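Local coordinates for protein TetR family transcriptional regulator (PDB 6AZH) that probably represses or otherwise regulates transcription as a dimeric DNA-binding protein of the TetR family, with a putative role in fatty acid metabolism, at residues Ile11-Asn25 / Phe47-Gly61. Sequence-based numbering, arbitrary orientation.
Sequences IFEAAINVFATSGYN and FKSKEEIFNFVISKG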
# COMPACT_ATOMS: atom_id res chain seq x y z
N ILE A 11 -22.48 5.20 13.23
CA ILE A 11 -21.78 6.06 12.27
C ILE A 11 -20.40 5.48 11.99
O ILE A 11 -19.97 5.39 10.84
CB ILE A 11 -21.69 7.50 12.81
CG1 ILE A 11 -23.07 8.16 12.78
CG2 ILE A 11 -20.67 8.34 12.02
CD1 ILE A 11 -23.17 9.38 13.63
N PHE A 12 -19.70 5.08 13.05
CA PHE A 12 -18.38 4.48 12.90
C PHE A 12 -18.41 3.30 11.93
O PHE A 12 -17.66 3.26 10.94
CB PHE A 12 -17.86 4.05 14.27
CG PHE A 12 -16.53 3.31 14.23
CD1 PHE A 12 -15.34 4.02 14.12
CD2 PHE A 12 -16.48 1.93 14.33
CE1 PHE A 12 -14.12 3.35 14.10
CE2 PHE A 12 -15.25 1.25 14.30
CZ PHE A 12 -14.07 1.97 14.20
N GLU A 13 -19.28 2.32 12.20
CA GLU A 13 -19.31 1.13 11.36
C GLU A 13 -19.79 1.44 9.95
O GLU A 13 -19.24 0.92 8.97
CB GLU A 13 -20.17 0.05 12.01
CG GLU A 13 -19.40 -0.72 13.07
CD GLU A 13 -20.24 -1.74 13.82
OE1 GLU A 13 -21.35 -2.08 13.34
OE2 GLU A 13 -19.79 -2.21 14.89
N ALA A 14 -20.82 2.29 9.81
CA ALA A 14 -21.27 2.63 8.47
C ALA A 14 -20.23 3.44 7.72
O ALA A 14 -20.03 3.25 6.51
CB ALA A 14 -22.60 3.39 8.52
N ALA A 15 -19.57 4.38 8.40
CA ALA A 15 -18.61 5.24 7.72
C ALA A 15 -17.45 4.42 7.17
O ALA A 15 -16.97 4.68 6.07
CB ALA A 15 -18.09 6.32 8.66
N ILE A 16 -17.01 3.42 7.93
CA ILE A 16 -15.93 2.56 7.42
C ILE A 16 -16.32 1.98 6.06
O ILE A 16 -15.54 2.03 5.11
CB ILE A 16 -15.60 1.44 8.42
CG1 ILE A 16 -14.76 2.00 9.56
CG2 ILE A 16 -14.83 0.34 7.72
CD1 ILE A 16 -14.77 1.12 10.79
N ASN A 17 -17.53 1.43 5.96
CA ASN A 17 -17.94 0.78 4.72
C ASN A 17 -18.13 1.79 3.59
O ASN A 17 -17.74 1.52 2.45
CB ASN A 17 -19.21 -0.04 4.94
CG ASN A 17 -18.94 -1.30 5.70
OD1 ASN A 17 -17.87 -1.90 5.57
ND2 ASN A 17 -19.90 -1.71 6.52
N VAL A 18 -18.72 2.95 3.88
CA VAL A 18 -18.89 3.97 2.84
C VAL A 18 -17.53 4.44 2.34
O VAL A 18 -17.26 4.44 1.13
CB VAL A 18 -19.72 5.15 3.37
CG1 VAL A 18 -19.77 6.25 2.33
CG2 VAL A 18 -21.15 4.68 3.71
N PHE A 19 -16.65 4.85 3.25
CA PHE A 19 -15.31 5.28 2.87
C PHE A 19 -14.56 4.17 2.12
O PHE A 19 -13.85 4.44 1.15
CB PHE A 19 -14.51 5.72 4.10
CG PHE A 19 -14.91 7.06 4.65
CD1 PHE A 19 -14.99 8.17 3.83
CD2 PHE A 19 -15.18 7.21 6.01
CE1 PHE A 19 -15.34 9.42 4.34
CE2 PHE A 19 -15.53 8.45 6.54
CZ PHE A 19 -15.61 9.56 5.70
N ALA A 20 -14.68 2.91 2.57
CA ALA A 20 -13.95 1.84 1.89
C ALA A 20 -14.51 1.56 0.50
O ALA A 20 -13.76 1.18 -0.40
CB ALA A 20 -13.98 0.56 2.72
N THR A 21 -15.81 1.75 0.31
CA THR A 21 -16.44 1.46 -0.97
C THR A 21 -16.19 2.59 -1.97
O THR A 21 -15.79 2.34 -3.12
CB THR A 21 -17.95 1.25 -0.75
OG1 THR A 21 -18.14 0.05 -0.01
CG2 THR A 21 -18.68 1.17 -2.09
N SER A 22 -16.42 3.83 -1.56
CA SER A 22 -16.47 4.97 -2.46
C SER A 22 -15.26 5.87 -2.39
O SER A 22 -15.14 6.77 -3.22
CB SER A 22 -17.73 5.81 -2.17
OG SER A 22 -18.88 4.99 -2.17
N GLY A 23 -14.37 5.67 -1.41
CA GLY A 23 -13.29 6.61 -1.20
C GLY A 23 -13.77 7.88 -0.53
O GLY A 23 -14.98 8.10 -0.38
N TYR A 24 -12.82 8.73 -0.15
CA TYR A 24 -13.17 9.91 0.64
C TYR A 24 -14.07 10.87 -0.14
O TYR A 24 -15.16 11.24 0.34
CB TYR A 24 -11.90 10.63 1.10
CG TYR A 24 -12.21 11.78 1.99
CD1 TYR A 24 -12.28 13.08 1.49
CD2 TYR A 24 -12.45 11.59 3.35
CE1 TYR A 24 -12.58 14.15 2.30
CE2 TYR A 24 -12.75 12.65 4.17
CZ TYR A 24 -12.81 13.93 3.65
OH TYR A 24 -13.10 14.99 4.45
N ASN A 25 -13.64 11.29 -1.33
CA ASN A 25 -14.37 12.33 -2.06
C ASN A 25 -15.78 11.86 -2.44
O ASN A 25 -16.72 12.66 -2.45
CB ASN A 25 -13.60 12.75 -3.31
CG ASN A 25 -12.40 13.63 -2.99
OD1 ASN A 25 -12.27 14.14 -1.88
ND2 ASN A 25 -11.52 13.79 -3.97
N PHE A 47 -21.16 15.34 14.68
CA PHE A 47 -20.08 15.56 13.73
C PHE A 47 -20.49 16.66 12.77
O PHE A 47 -21.56 16.58 12.17
CB PHE A 47 -19.78 14.28 12.94
CG PHE A 47 -19.38 13.11 13.79
CD1 PHE A 47 -18.13 13.06 14.37
CD2 PHE A 47 -20.26 12.06 14.00
CE1 PHE A 47 -17.76 11.98 15.18
CE2 PHE A 47 -19.90 10.97 14.80
CZ PHE A 47 -18.64 10.93 15.38
N LYS A 48 -19.63 17.68 12.61
CA LYS A 48 -19.98 18.83 11.78
C LYS A 48 -19.85 18.56 10.29
O LYS A 48 -20.45 19.29 9.50
CB LYS A 48 -19.09 20.02 12.13
CG LYS A 48 -19.28 20.59 13.53
CD LYS A 48 -18.48 21.87 13.71
CE LYS A 48 -17.83 21.94 15.09
NZ LYS A 48 -18.83 22.21 16.16
N SER A 49 -19.09 17.54 9.89
CA SER A 49 -18.72 17.38 8.49
C SER A 49 -18.22 15.96 8.24
O SER A 49 -17.94 15.21 9.18
CB SER A 49 -17.62 18.38 8.09
OG SER A 49 -16.40 18.04 8.74
N LYS A 50 -18.11 15.62 6.96
CA LYS A 50 -17.50 14.35 6.56
C LYS A 50 -16.09 14.22 7.10
O LYS A 50 -15.68 13.13 7.55
CB LYS A 50 -17.53 14.27 5.03
CG LYS A 50 -16.78 13.11 4.42
CD LYS A 50 -17.08 13.06 2.93
CE LYS A 50 -16.19 13.96 2.12
NZ LYS A 50 -16.64 13.98 0.69
N GLU A 51 -15.31 15.31 7.07
CA GLU A 51 -13.94 15.24 7.55
C GLU A 51 -13.89 14.93 9.03
O GLU A 51 -13.01 14.18 9.49
CB GLU A 51 -13.19 16.55 7.28
CG GLU A 51 -11.71 16.48 7.72
CD GLU A 51 -10.83 17.52 7.03
OE1 GLU A 51 -10.66 18.62 7.60
OE2 GLU A 51 -10.32 17.25 5.92
N GLU A 52 -14.82 15.47 9.81
CA GLU A 52 -14.85 15.14 11.23
C GLU A 52 -15.17 13.66 11.42
O GLU A 52 -14.58 13.01 12.29
CB GLU A 52 -15.85 16.03 11.97
CG GLU A 52 -15.34 17.44 12.22
CD GLU A 52 -16.10 18.20 13.32
OE1 GLU A 52 -17.02 17.62 13.94
OE2 GLU A 52 -15.77 19.38 13.55
N ILE A 53 -16.09 13.11 10.62
CA ILE A 53 -16.41 11.69 10.74
C ILE A 53 -15.18 10.86 10.42
O ILE A 53 -14.81 9.94 11.16
CB ILE A 53 -17.59 11.29 9.85
CG1 ILE A 53 -18.88 12.02 10.28
CG2 ILE A 53 -17.79 9.77 9.92
CD1 ILE A 53 -20.01 11.87 9.27
N PHE A 54 -14.52 11.18 9.30
CA PHE A 54 -13.32 10.46 8.90
C PHE A 54 -12.27 10.42 10.01
O PHE A 54 -11.74 9.35 10.33
CB PHE A 54 -12.73 11.11 7.64
CG PHE A 54 -11.52 10.38 7.11
CD1 PHE A 54 -10.24 10.73 7.54
CD2 PHE A 54 -11.67 9.34 6.21
CE1 PHE A 54 -9.14 10.04 7.06
CE2 PHE A 54 -10.56 8.65 5.73
CZ PHE A 54 -9.30 9.01 6.16
N ASN A 55 -11.95 11.58 10.59
CA ASN A 55 -10.87 11.64 11.58
C ASN A 55 -11.23 10.86 12.83
O ASN A 55 -10.38 10.17 13.42
CB ASN A 55 -10.55 13.09 11.91
CG ASN A 55 -9.84 13.80 10.78
OD1 ASN A 55 -9.25 13.17 9.90
ND2 ASN A 55 -9.89 15.13 10.80
N PHE A 56 -12.49 10.96 13.26
CA PHE A 56 -12.98 10.17 14.39
C PHE A 56 -12.83 8.68 14.12
O PHE A 56 -12.33 7.93 14.97
CB PHE A 56 -14.45 10.56 14.65
CG PHE A 56 -15.22 9.53 15.41
CD1 PHE A 56 -15.18 9.50 16.79
CD2 PHE A 56 -16.02 8.62 14.74
CE1 PHE A 56 -15.89 8.56 17.49
CE2 PHE A 56 -16.74 7.67 15.44
CZ PHE A 56 -16.67 7.65 16.81
N VAL A 57 -13.21 8.23 12.91
CA VAL A 57 -13.09 6.81 12.56
C VAL A 57 -11.62 6.37 12.59
O VAL A 57 -11.28 5.32 13.15
CB VAL A 57 -13.73 6.53 11.18
CG1 VAL A 57 -13.46 5.09 10.75
CG2 VAL A 57 -15.26 6.81 11.20
N ILE A 58 -10.73 7.18 11.99
CA ILE A 58 -9.30 6.83 12.01
C ILE A 58 -8.81 6.71 13.44
O ILE A 58 -8.13 5.75 13.81
CB ILE A 58 -8.47 7.88 11.25
CG1 ILE A 58 -8.77 7.87 9.74
CG2 ILE A 58 -6.96 7.70 11.56
CD1 ILE A 58 -8.48 6.56 9.04
N SER A 59 -9.14 7.70 14.28
CA SER A 59 -8.62 7.71 15.64
C SER A 59 -9.15 6.52 16.44
O SER A 59 -8.38 5.78 17.06
CB SER A 59 -8.97 9.03 16.33
OG SER A 59 -8.38 9.09 17.61
N LYS A 60 -10.47 6.30 16.41
CA LYS A 60 -11.04 5.16 17.12
C LYS A 60 -10.50 3.84 16.57
O LYS A 60 -10.14 2.94 17.34
CB LYS A 60 -12.56 5.19 17.04
CG LYS A 60 -13.22 3.90 17.48
CD LYS A 60 -13.03 3.68 18.99
CE LYS A 60 -13.49 4.91 19.80
NZ LYS A 60 -13.15 4.81 21.26
N GLY A 61 -10.44 3.70 15.24
CA GLY A 61 -10.06 2.43 14.65
C GLY A 61 -8.62 2.06 14.91
O GLY A 61 -8.29 0.87 14.98
O HOH W 1 -14.87 15.62 -0.65
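The backbones come nearest at Phe12 and Val57, CA atoms 5.8 Å apart. Helix 11-25 crosses helix 50-61 at -103°, with the axes 9.9 Å apart at closest approach. Near this crossing the Phe12 side chain is a knob in a hole formed by Phe56, Val57, Lys60 and Gly61. With chi1 at 176°, placing CG opposite the backbone N, the ring slants toward the C-terminal part of helix 50-61, and its rim meets Val57 O in the ring plane while Lys60 CG lies 3.5 Å from CE1. Next along, Ala15 CB rests against one methyl each of Ile53 and Val57, and the other Val57 methyl, CG1, packs 3.6 Å from Ile16 CG1. Ile53 CG2 also touches Ile11 CG2, while the CD1 of the other Ile11 branch reaches the edge of the Phe47 ring.

Further on, Phe19, Phe54 and Tyr24 form a chain of T-shaped stacks. Phe54 directs its edge at the face of Phe19, planes at 86°, with CD2 above the ring centre; Tyr24 in turn points its edge at the face of Phe54. Lys50 covers one face of Tyr24: bent at chi3, it lays CE over the rim, 3.6 Å from CE1, as a CH-pi contact, with NZ making an off-centre cation-pi contact. NZ also donates to Tyr24 O at 3.1 Å, the donor lying out of the carbonyl plane, to a water bridging to Asn25 OD1, and to Ser27 O. Asn25 ND2 bonds Asn25 O of the second subunit, so this corner lies beside the dimer partner.

The contact joins the first helix of the TetR-type helix-turn-helix domain to the long helix leading toward the C-terminal domain. With NZ bonded to Tyr24 O, Ser27 O and a water, the apolar centre passes into an ammonium group that ties the kink at Tyr24 and Asn25 to the start of helix 50-61.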